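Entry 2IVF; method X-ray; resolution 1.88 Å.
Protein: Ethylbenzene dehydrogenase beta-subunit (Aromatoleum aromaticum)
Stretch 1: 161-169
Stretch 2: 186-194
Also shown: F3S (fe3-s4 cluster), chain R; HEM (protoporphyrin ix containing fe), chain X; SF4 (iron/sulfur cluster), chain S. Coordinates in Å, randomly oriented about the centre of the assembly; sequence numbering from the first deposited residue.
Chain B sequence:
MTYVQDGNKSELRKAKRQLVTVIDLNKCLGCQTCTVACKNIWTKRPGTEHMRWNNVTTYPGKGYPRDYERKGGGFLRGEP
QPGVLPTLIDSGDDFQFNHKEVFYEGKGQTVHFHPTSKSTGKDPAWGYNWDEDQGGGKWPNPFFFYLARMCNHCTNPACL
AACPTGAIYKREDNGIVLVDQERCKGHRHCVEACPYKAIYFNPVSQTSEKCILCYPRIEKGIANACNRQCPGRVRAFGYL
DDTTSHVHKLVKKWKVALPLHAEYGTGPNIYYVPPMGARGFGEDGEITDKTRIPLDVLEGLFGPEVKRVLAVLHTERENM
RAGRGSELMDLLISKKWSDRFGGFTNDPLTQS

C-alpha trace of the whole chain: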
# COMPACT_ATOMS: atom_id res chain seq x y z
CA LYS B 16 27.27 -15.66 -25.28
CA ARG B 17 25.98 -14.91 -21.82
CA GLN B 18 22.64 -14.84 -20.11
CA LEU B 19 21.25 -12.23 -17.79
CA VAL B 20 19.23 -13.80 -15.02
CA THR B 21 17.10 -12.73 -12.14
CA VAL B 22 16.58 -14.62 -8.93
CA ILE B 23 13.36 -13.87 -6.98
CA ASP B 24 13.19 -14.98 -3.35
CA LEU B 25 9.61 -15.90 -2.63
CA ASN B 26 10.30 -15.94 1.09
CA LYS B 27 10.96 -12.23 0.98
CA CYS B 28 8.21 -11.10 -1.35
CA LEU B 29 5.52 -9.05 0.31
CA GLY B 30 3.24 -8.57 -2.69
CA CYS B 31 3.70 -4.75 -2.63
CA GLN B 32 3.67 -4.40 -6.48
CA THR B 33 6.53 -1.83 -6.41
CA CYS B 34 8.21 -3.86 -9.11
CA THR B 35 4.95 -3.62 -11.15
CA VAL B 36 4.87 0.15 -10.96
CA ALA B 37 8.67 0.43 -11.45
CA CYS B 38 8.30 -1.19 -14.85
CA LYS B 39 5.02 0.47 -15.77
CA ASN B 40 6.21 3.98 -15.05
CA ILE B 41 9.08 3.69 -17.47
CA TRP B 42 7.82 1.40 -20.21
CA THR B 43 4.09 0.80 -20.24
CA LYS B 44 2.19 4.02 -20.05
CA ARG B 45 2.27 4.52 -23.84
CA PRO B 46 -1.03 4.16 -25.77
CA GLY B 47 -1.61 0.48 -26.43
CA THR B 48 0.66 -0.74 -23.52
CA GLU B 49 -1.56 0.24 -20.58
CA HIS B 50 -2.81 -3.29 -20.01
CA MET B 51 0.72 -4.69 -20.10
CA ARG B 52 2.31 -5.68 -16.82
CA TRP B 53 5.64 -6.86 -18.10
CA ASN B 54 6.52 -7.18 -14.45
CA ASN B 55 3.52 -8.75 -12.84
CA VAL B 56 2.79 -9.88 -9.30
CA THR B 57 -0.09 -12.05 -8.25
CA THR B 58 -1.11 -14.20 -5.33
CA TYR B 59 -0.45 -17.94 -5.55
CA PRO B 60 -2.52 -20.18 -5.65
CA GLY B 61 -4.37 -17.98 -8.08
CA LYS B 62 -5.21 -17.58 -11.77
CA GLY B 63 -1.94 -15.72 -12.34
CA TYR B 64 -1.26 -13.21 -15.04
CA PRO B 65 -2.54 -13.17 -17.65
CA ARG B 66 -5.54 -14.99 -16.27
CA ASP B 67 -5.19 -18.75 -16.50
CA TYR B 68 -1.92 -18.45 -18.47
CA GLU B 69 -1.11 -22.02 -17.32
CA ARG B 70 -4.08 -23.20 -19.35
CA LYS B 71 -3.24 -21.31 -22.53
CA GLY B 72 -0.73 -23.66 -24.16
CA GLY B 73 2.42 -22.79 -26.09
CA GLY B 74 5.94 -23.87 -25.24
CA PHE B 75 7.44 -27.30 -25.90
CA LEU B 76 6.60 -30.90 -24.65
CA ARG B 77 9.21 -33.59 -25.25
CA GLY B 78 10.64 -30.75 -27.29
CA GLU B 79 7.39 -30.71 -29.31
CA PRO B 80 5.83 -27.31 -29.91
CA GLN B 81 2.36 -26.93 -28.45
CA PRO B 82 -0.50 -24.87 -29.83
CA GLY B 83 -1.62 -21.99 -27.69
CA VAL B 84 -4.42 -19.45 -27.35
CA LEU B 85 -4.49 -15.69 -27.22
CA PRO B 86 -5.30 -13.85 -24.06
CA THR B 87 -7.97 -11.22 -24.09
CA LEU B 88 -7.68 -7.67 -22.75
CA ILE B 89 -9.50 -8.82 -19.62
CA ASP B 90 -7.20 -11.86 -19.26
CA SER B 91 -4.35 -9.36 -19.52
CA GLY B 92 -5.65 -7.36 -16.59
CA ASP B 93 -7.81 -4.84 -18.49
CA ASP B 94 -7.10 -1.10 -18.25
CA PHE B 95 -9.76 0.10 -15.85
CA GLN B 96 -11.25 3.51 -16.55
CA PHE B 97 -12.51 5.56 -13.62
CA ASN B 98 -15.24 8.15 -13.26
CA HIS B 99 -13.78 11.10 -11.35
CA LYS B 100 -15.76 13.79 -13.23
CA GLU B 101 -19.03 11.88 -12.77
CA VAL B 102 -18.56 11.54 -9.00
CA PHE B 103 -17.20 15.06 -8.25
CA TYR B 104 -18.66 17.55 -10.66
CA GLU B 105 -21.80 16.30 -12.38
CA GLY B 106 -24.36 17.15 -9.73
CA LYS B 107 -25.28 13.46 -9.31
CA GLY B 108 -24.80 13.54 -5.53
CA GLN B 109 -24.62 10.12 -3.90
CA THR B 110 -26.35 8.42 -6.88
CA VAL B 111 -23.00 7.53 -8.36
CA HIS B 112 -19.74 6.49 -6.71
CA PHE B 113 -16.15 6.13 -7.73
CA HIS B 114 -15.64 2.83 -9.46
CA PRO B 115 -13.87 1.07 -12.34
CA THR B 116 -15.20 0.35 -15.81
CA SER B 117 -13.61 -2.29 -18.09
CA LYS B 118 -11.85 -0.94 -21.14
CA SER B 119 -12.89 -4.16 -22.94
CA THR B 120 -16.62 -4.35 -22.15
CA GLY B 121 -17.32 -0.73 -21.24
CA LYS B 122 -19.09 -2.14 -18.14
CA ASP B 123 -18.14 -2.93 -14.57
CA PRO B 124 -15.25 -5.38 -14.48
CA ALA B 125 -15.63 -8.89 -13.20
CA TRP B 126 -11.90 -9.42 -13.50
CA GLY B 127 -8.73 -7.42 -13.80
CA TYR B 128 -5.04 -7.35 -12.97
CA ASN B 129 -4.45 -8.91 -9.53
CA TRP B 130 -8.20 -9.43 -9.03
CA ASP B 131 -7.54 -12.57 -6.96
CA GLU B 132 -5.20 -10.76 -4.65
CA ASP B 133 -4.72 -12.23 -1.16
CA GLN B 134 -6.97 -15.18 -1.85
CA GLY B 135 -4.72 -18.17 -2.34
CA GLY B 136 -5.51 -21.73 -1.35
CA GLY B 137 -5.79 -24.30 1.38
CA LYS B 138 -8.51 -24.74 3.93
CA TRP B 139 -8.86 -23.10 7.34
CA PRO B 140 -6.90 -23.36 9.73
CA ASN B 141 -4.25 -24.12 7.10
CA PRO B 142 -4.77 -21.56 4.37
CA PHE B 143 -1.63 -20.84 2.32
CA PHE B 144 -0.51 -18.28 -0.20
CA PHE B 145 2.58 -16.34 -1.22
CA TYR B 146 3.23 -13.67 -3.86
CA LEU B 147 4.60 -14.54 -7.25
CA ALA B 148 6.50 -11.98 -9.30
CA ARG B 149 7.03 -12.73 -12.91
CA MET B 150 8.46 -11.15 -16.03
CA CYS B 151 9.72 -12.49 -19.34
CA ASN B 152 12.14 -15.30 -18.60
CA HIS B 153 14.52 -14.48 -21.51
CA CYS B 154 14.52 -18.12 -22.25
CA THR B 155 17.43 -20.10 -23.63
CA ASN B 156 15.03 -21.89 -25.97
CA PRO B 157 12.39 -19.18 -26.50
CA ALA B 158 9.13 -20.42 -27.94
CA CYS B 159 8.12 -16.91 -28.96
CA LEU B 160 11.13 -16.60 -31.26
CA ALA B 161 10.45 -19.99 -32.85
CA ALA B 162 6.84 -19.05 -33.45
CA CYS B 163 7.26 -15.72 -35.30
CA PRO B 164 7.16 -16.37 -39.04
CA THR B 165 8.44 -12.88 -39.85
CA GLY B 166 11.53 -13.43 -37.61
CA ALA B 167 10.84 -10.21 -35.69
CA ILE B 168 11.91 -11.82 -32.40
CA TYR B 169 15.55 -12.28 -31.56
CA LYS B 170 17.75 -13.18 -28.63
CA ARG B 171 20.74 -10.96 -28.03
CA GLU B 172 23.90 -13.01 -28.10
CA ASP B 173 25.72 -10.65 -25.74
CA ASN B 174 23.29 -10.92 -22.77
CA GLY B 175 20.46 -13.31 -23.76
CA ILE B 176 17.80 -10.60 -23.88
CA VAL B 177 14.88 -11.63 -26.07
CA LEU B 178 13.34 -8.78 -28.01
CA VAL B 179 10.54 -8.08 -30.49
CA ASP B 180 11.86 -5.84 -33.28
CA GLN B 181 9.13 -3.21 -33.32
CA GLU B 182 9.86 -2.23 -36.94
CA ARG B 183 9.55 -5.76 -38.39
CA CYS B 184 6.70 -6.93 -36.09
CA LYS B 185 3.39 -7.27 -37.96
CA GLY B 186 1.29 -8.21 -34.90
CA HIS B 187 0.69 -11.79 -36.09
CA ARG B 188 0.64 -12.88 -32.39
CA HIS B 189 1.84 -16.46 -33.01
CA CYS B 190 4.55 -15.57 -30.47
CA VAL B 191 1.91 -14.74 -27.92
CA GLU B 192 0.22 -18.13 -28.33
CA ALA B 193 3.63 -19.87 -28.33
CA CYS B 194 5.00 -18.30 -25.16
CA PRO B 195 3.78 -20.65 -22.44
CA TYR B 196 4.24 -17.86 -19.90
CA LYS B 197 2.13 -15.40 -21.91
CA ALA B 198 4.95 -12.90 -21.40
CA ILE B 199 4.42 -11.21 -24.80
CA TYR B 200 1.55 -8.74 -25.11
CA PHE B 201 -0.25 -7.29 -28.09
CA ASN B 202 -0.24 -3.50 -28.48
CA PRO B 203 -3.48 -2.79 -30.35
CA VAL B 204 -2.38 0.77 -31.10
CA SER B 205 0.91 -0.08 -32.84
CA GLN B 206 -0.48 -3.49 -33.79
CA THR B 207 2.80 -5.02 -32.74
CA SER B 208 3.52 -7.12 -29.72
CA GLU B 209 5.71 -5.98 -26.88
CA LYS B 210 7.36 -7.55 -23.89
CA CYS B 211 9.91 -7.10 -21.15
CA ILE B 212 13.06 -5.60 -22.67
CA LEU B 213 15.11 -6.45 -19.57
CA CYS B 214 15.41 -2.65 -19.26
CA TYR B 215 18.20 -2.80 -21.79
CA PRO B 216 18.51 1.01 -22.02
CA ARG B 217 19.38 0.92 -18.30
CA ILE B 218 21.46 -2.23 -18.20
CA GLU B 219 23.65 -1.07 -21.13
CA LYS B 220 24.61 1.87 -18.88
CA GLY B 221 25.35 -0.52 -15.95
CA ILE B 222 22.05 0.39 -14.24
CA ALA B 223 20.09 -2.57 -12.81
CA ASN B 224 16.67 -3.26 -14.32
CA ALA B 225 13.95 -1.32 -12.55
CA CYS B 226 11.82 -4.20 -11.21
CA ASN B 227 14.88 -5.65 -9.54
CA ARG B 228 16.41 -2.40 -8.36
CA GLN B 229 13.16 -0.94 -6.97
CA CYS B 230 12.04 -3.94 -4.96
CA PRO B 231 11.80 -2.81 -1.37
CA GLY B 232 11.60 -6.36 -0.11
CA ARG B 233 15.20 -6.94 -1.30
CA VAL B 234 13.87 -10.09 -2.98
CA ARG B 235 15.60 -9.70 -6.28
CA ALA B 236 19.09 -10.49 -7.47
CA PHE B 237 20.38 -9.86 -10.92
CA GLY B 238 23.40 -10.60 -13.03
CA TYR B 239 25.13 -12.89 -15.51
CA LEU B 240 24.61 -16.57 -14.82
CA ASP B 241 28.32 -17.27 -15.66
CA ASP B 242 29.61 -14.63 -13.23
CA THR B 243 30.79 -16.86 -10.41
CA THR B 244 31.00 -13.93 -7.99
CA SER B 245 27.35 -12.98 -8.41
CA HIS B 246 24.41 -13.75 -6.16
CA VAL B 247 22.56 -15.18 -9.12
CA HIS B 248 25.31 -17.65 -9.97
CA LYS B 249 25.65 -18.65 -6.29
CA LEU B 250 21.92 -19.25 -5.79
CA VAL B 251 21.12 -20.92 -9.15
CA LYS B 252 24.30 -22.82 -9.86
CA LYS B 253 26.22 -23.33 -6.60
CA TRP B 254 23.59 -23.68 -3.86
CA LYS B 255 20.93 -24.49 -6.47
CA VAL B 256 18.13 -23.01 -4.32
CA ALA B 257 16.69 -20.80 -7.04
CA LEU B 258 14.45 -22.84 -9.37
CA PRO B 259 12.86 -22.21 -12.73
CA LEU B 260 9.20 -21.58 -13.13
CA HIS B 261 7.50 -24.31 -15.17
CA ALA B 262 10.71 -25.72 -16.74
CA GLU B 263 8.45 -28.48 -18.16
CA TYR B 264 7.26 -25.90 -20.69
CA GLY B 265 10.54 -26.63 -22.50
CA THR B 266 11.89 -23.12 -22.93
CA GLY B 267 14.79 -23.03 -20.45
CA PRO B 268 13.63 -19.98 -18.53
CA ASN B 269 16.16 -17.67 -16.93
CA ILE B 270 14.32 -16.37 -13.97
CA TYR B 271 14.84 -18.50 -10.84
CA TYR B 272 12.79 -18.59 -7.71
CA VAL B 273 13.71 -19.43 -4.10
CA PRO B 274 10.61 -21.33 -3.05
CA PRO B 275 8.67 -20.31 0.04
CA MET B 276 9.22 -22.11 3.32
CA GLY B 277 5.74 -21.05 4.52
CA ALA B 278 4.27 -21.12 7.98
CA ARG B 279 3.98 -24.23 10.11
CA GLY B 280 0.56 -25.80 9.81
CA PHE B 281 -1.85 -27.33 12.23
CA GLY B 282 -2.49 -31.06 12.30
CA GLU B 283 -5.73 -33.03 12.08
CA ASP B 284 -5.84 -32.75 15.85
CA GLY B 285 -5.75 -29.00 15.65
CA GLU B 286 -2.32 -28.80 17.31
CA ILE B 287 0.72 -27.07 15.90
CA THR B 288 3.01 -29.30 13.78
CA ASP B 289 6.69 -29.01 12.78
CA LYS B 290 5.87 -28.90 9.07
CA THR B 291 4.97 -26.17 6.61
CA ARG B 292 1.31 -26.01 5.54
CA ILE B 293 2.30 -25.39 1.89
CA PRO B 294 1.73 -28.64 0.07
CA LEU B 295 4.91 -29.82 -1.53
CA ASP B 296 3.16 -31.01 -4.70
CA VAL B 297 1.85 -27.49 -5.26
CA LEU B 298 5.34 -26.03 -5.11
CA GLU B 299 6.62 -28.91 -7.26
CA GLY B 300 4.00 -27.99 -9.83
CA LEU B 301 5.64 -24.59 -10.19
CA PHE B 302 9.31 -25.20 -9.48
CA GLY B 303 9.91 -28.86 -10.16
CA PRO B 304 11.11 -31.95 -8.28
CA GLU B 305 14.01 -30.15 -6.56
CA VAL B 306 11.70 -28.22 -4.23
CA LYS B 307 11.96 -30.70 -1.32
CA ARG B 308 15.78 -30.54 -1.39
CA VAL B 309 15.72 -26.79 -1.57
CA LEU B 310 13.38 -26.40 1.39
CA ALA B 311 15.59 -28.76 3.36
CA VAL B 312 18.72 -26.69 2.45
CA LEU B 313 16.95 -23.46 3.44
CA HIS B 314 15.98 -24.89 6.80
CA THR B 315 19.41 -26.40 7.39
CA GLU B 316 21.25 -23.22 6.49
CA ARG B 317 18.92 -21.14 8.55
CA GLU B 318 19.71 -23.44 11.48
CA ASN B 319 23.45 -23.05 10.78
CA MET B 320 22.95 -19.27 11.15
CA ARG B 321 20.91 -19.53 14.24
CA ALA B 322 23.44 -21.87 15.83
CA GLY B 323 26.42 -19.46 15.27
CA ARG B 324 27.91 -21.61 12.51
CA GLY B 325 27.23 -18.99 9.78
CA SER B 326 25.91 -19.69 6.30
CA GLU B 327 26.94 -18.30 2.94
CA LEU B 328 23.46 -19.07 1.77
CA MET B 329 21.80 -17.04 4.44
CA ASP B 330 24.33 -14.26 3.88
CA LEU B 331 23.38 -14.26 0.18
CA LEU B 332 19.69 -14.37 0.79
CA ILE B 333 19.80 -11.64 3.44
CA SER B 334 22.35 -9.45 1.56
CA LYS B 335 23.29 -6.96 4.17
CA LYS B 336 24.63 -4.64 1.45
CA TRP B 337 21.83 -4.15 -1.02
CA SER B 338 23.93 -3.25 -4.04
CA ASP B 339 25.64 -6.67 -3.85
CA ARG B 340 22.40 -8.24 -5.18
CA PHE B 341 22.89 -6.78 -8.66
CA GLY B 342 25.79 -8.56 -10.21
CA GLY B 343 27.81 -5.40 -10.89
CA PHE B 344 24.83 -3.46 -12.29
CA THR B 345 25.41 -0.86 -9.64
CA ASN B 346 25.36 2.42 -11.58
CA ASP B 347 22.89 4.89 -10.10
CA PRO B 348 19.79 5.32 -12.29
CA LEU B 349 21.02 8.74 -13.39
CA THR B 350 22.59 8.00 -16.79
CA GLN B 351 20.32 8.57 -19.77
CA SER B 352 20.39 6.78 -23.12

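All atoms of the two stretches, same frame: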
# COMPACT_ATOMS: atom_id res chain seq x y z
N ALA B 161 10.68 -18.86 -31.95
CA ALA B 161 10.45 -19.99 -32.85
C ALA B 161 9.16 -19.82 -33.62
O ALA B 161 9.08 -20.14 -34.79
CB ALA B 161 10.39 -21.30 -32.04
N ALA B 162 8.18 -19.24 -32.94
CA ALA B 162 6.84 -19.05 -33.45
C ALA B 162 6.69 -17.94 -34.51
O ALA B 162 5.88 -18.07 -35.40
CB ALA B 162 5.88 -18.77 -32.29
N CYS B 163 7.43 -16.84 -34.37
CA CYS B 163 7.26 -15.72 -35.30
C CYS B 163 7.74 -16.05 -36.70
O CYS B 163 8.93 -16.34 -36.95
CB CYS B 163 7.93 -14.43 -34.76
SG CYS B 163 7.73 -13.11 -35.92
N PRO B 164 6.81 -16.04 -37.66
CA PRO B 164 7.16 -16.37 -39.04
C PRO B 164 7.89 -15.25 -39.79
O PRO B 164 8.52 -15.50 -40.80
CB PRO B 164 5.81 -16.61 -39.69
CG PRO B 164 4.91 -15.69 -38.96
CD PRO B 164 5.38 -15.68 -37.54
N THR B 165 7.78 -14.03 -39.28
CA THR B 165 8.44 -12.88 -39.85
C THR B 165 9.86 -12.74 -39.31
O THR B 165 10.60 -11.94 -39.82
CB THR B 165 7.62 -11.57 -39.58
OG1 THR B 165 7.69 -11.22 -38.20
CG2 THR B 165 6.18 -11.78 -39.91
N GLY B 166 10.22 -13.52 -38.28
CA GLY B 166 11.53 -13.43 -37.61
C GLY B 166 11.79 -12.10 -36.92
O GLY B 166 12.93 -11.65 -36.86
N ALA B 167 10.73 -11.48 -36.39
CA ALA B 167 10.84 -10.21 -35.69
C ALA B 167 11.44 -10.39 -34.30
O ALA B 167 11.88 -9.42 -33.70
CB ALA B 167 9.49 -9.51 -35.57
N ILE B 168 11.42 -11.60 -33.76
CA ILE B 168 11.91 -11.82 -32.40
C ILE B 168 13.32 -12.37 -32.46
O ILE B 168 13.64 -13.29 -33.23
CB ILE B 168 11.01 -12.78 -31.61
CG1 ILE B 168 9.64 -12.16 -31.43
CG2 ILE B 168 11.65 -13.19 -30.23
CD1 ILE B 168 8.64 -13.03 -30.69
N TYR B 169 14.19 -11.80 -31.63
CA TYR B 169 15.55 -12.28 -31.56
C TYR B 169 16.07 -12.29 -30.14
O TYR B 169 15.48 -11.67 -29.25
CB TYR B 169 16.48 -11.44 -32.43
CG TYR B 169 16.58 -10.00 -32.03
CD1 TYR B 169 15.59 -9.09 -32.41
CD2 TYR B 169 17.65 -9.52 -31.27
CE1 TYR B 169 15.67 -7.76 -32.07
CE2 TYR B 169 17.74 -8.19 -30.93
CZ TYR B 169 16.75 -7.32 -31.32
OH TYR B 169 16.84 -5.98 -30.97
N GLY B 186 2.38 -7.91 -35.82
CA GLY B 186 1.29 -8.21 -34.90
C GLY B 186 0.58 -9.53 -35.21
O GLY B 186 -0.61 -9.70 -34.92
N HIS B 187 1.29 -10.49 -35.82
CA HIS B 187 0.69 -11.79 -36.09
C HIS B 187 0.28 -12.53 -34.81
O HIS B 187 -0.64 -13.34 -34.81
CB HIS B 187 1.65 -12.69 -36.89
CG HIS B 187 1.97 -12.20 -38.26
ND1 HIS B 187 1.08 -11.50 -39.05
CD2 HIS B 187 3.07 -12.42 -39.04
CE1 HIS B 187 1.63 -11.27 -40.23
NE2 HIS B 187 2.83 -11.83 -40.26
N ARG B 188 0.98 -12.29 -33.72
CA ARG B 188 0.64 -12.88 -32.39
C ARG B 188 0.76 -14.41 -32.27
O ARG B 188 0.31 -15.01 -31.28
CB ARG B 188 -0.72 -12.37 -31.93
CG ARG B 188 -0.66 -10.93 -31.48
CD ARG B 188 -2.11 -10.41 -31.41
NE ARG B 188 -2.57 -9.95 -32.70
CZ ARG B 188 -3.81 -9.57 -32.96
NH1 ARG B 188 -4.76 -9.61 -32.04
NH2 ARG B 188 -4.09 -9.14 -34.17
N HIS B 189 1.48 -15.04 -33.19
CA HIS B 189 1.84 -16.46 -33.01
C HIS B 189 2.74 -16.60 -31.79
O HIS B 189 2.60 -17.56 -31.03
CB HIS B 189 2.56 -16.99 -34.26
CG HIS B 189 1.77 -16.81 -35.50
ND1 HIS B 189 0.55 -17.41 -35.68
CD2 HIS B 189 2.03 -16.11 -36.62
CE1 HIS B 189 0.08 -17.07 -36.87
NE2 HIS B 189 0.96 -16.29 -37.46
N CYS B 190 3.63 -15.62 -31.60
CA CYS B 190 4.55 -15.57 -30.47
C CYS B 190 3.81 -15.55 -29.18
O CYS B 190 4.22 -16.18 -28.22
CB CYS B 190 5.44 -14.32 -30.54
SG CYS B 190 4.47 -12.75 -30.60
N VAL B 191 2.72 -14.80 -29.14
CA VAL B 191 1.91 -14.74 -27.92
C VAL B 191 1.31 -16.11 -27.55
O VAL B 191 1.35 -16.53 -26.37
CB VAL B 191 0.78 -13.70 -28.06
CG1 VAL B 191 -0.01 -13.62 -26.77
CG2 VAL B 191 1.36 -12.33 -28.42
N GLU B 192 0.77 -16.80 -28.54
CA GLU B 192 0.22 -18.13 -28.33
C GLU B 192 1.32 -19.15 -27.94
O GLU B 192 1.11 -20.05 -27.13
CB GLU B 192 -0.47 -18.61 -29.63
CG GLU B 192 -1.65 -17.75 -30.11
CD GLU B 192 -2.07 -18.05 -31.55
OE1 GLU B 192 -1.38 -18.82 -32.24
OE2 GLU B 192 -3.07 -17.49 -31.99
N ALA B 193 2.49 -18.99 -28.55
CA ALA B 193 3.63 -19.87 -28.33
C ALA B 193 4.32 -19.71 -26.97
O ALA B 193 4.87 -20.67 -26.47
CB ALA B 193 4.65 -19.67 -29.45
N CYS B 194 4.35 -18.52 -26.43
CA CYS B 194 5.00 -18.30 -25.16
C CYS B 194 4.13 -18.90 -24.07
O CYS B 194 3.04 -18.41 -23.83
CB CYS B 194 5.22 -16.82 -24.86
SG CYS B 194 5.63 -16.56 -23.11
FE1 F3S R . 5.07 -9.73 -34.12
FE3 F3S R . 5.94 -12.10 -34.94
FE4 F3S R . 4.67 -11.98 -32.71
S1 F3S R . 5.00 -10.49 -36.18
S2 F3S R . 3.28 -10.22 -32.89
S3 F3S R . 6.58 -10.98 -33.20
S4 F3S R . 4.45 -13.59 -34.22
CHA HEM X . 2.20 -13.62 -45.39
CHB HEM X . -0.19 -13.20 -49.57
CHC HEM X . 0.09 -17.96 -50.42
CHD HEM X . 2.34 -18.38 -46.15
C1A HEM X . 1.53 -13.11 -46.47
C2A HEM X . 1.26 -11.72 -46.69
C3A HEM X . 0.61 -11.60 -47.86
C4A HEM X . 0.44 -12.92 -48.39
CMA HEM X . 0.10 -10.31 -48.52
CAA HEM X . 1.70 -10.61 -45.72
CBA HEM X . 0.75 -10.54 -44.54
CGA HEM X . 1.22 -9.42 -43.65
O1A HEM X . 2.24 -8.75 -43.97
O2A HEM X . 0.56 -9.21 -42.62
C1B HEM X . -0.37 -14.43 -50.14
C2B HEM X . -1.12 -14.70 -51.35
C3B HEM X . -1.04 -16.01 -51.59
C4B HEM X . -0.24 -16.62 -50.55
CMB HEM X . -1.88 -13.63 -52.15
CAB HEM X . -1.70 -16.79 -52.74
CBB HEM X . -1.11 -17.82 -53.32
C1C HEM X . 0.68 -18.50 -49.30
C2C HEM X . 0.74 -19.91 -48.97
C3C HEM X . 1.37 -19.99 -47.77
C4C HEM X . 1.67 -18.65 -47.32
CMC HEM X . 0.23 -21.06 -49.87
CAC HEM X . 1.74 -21.24 -46.94
CBC HEM X . 2.11 -22.37 -47.53
C1D HEM X . 2.54 -17.17 -45.58
C2D HEM X . 3.26 -16.99 -44.35
C3D HEM X . 3.21 -15.48 -44.11
C4D HEM X . 2.46 -14.94 -45.22
CMD HEM X . 3.93 -18.10 -43.50
CAD HEM X . 3.80 -14.65 -42.97
CBD HEM X . 5.13 -14.07 -43.43
CGD HEM X . 5.38 -12.71 -42.87
O1D HEM X . 6.57 -12.31 -42.87
O2D HEM X . 4.41 -12.04 -42.46
NA HEM X . 1.02 -13.83 -47.53
NB HEM X . 0.16 -15.62 -49.70
NC HEM X . 1.24 -17.75 -48.27
ND HEM X . 2.08 -15.95 -46.07
FE HEM X . 1.15 -15.78 -47.91
FE1 SF4 S . 7.94 -16.21 -23.32
FE2 SF4 S . 9.74 -15.74 -25.18
FE3 SF4 S . 10.44 -17.11 -22.91
FE4 SF4 S . 9.89 -14.43 -22.74
S1 SF4 S . 11.63 -15.43 -23.89
S2 SF4 S . 9.10 -16.11 -21.37
S3 SF4 S . 8.30 -14.21 -24.35
S4 SF4 S . 9.00 -17.84 -24.56

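The last turn of a helix, ending at Ala162, lies against a short helix, 189-193, and the backbones come closest at Ala162 and Cys190, whose CA atoms are 5.1 Å apart. Cys163 then leaves helical geometry and the chain loops through Gly166, at positive phi, into the strand at Ile168. On the other side, Gly186 and Arg188 also take positive phi before the helix starts, with Arg188 as N-cap residue; its NE donates to Gly186 O (3.0 Å), tying the turn together. No hydrogen bond crosses between the stretches, so packing and a shared cluster hold them together.

Small residues allow the close approach. Ala162 CB points toward the second helix and meets Ala193 CB at 3.2 Å, a tight apolar contact, and lies 3.9 Å from Cys190 CA. At these distances a methyl fills the space between the backbones. Further along, Ile168 reaches over with its CD1 3.5 Å from Cys190 CB, covering the cysteine with hydrocarbon.

The histidines extend the contact toward the loop. Pro164 CD sits 3.5 Å from His189 CD2, while Thr165 CG2 is 3.3 Å from His187 CD2; these are van der Waals contacts of aliphatic carbon with imidazole. His187 NE2 is free to donate to HEM O2D at 2.7 Å, nearly straight at 171°, so one ring packs against the loop and anchors a heme carboxylate.

The strongest link is inorganic. Cys163 SG binds FE3 of the F3S cluster at 2.3 Å and Cys190 SG binds FE4 at 2.2 Å, so each stretch supplies a thiolate to the same cluster. Cys194, just past the second helix, instead binds FE1 of SF4 through SG at 2.4 Å. The rule is economical: alanines meet where the helices come close, cysteines bridge through metal, and Pro164, Thr165, Ile168 and the two histidines add further packing.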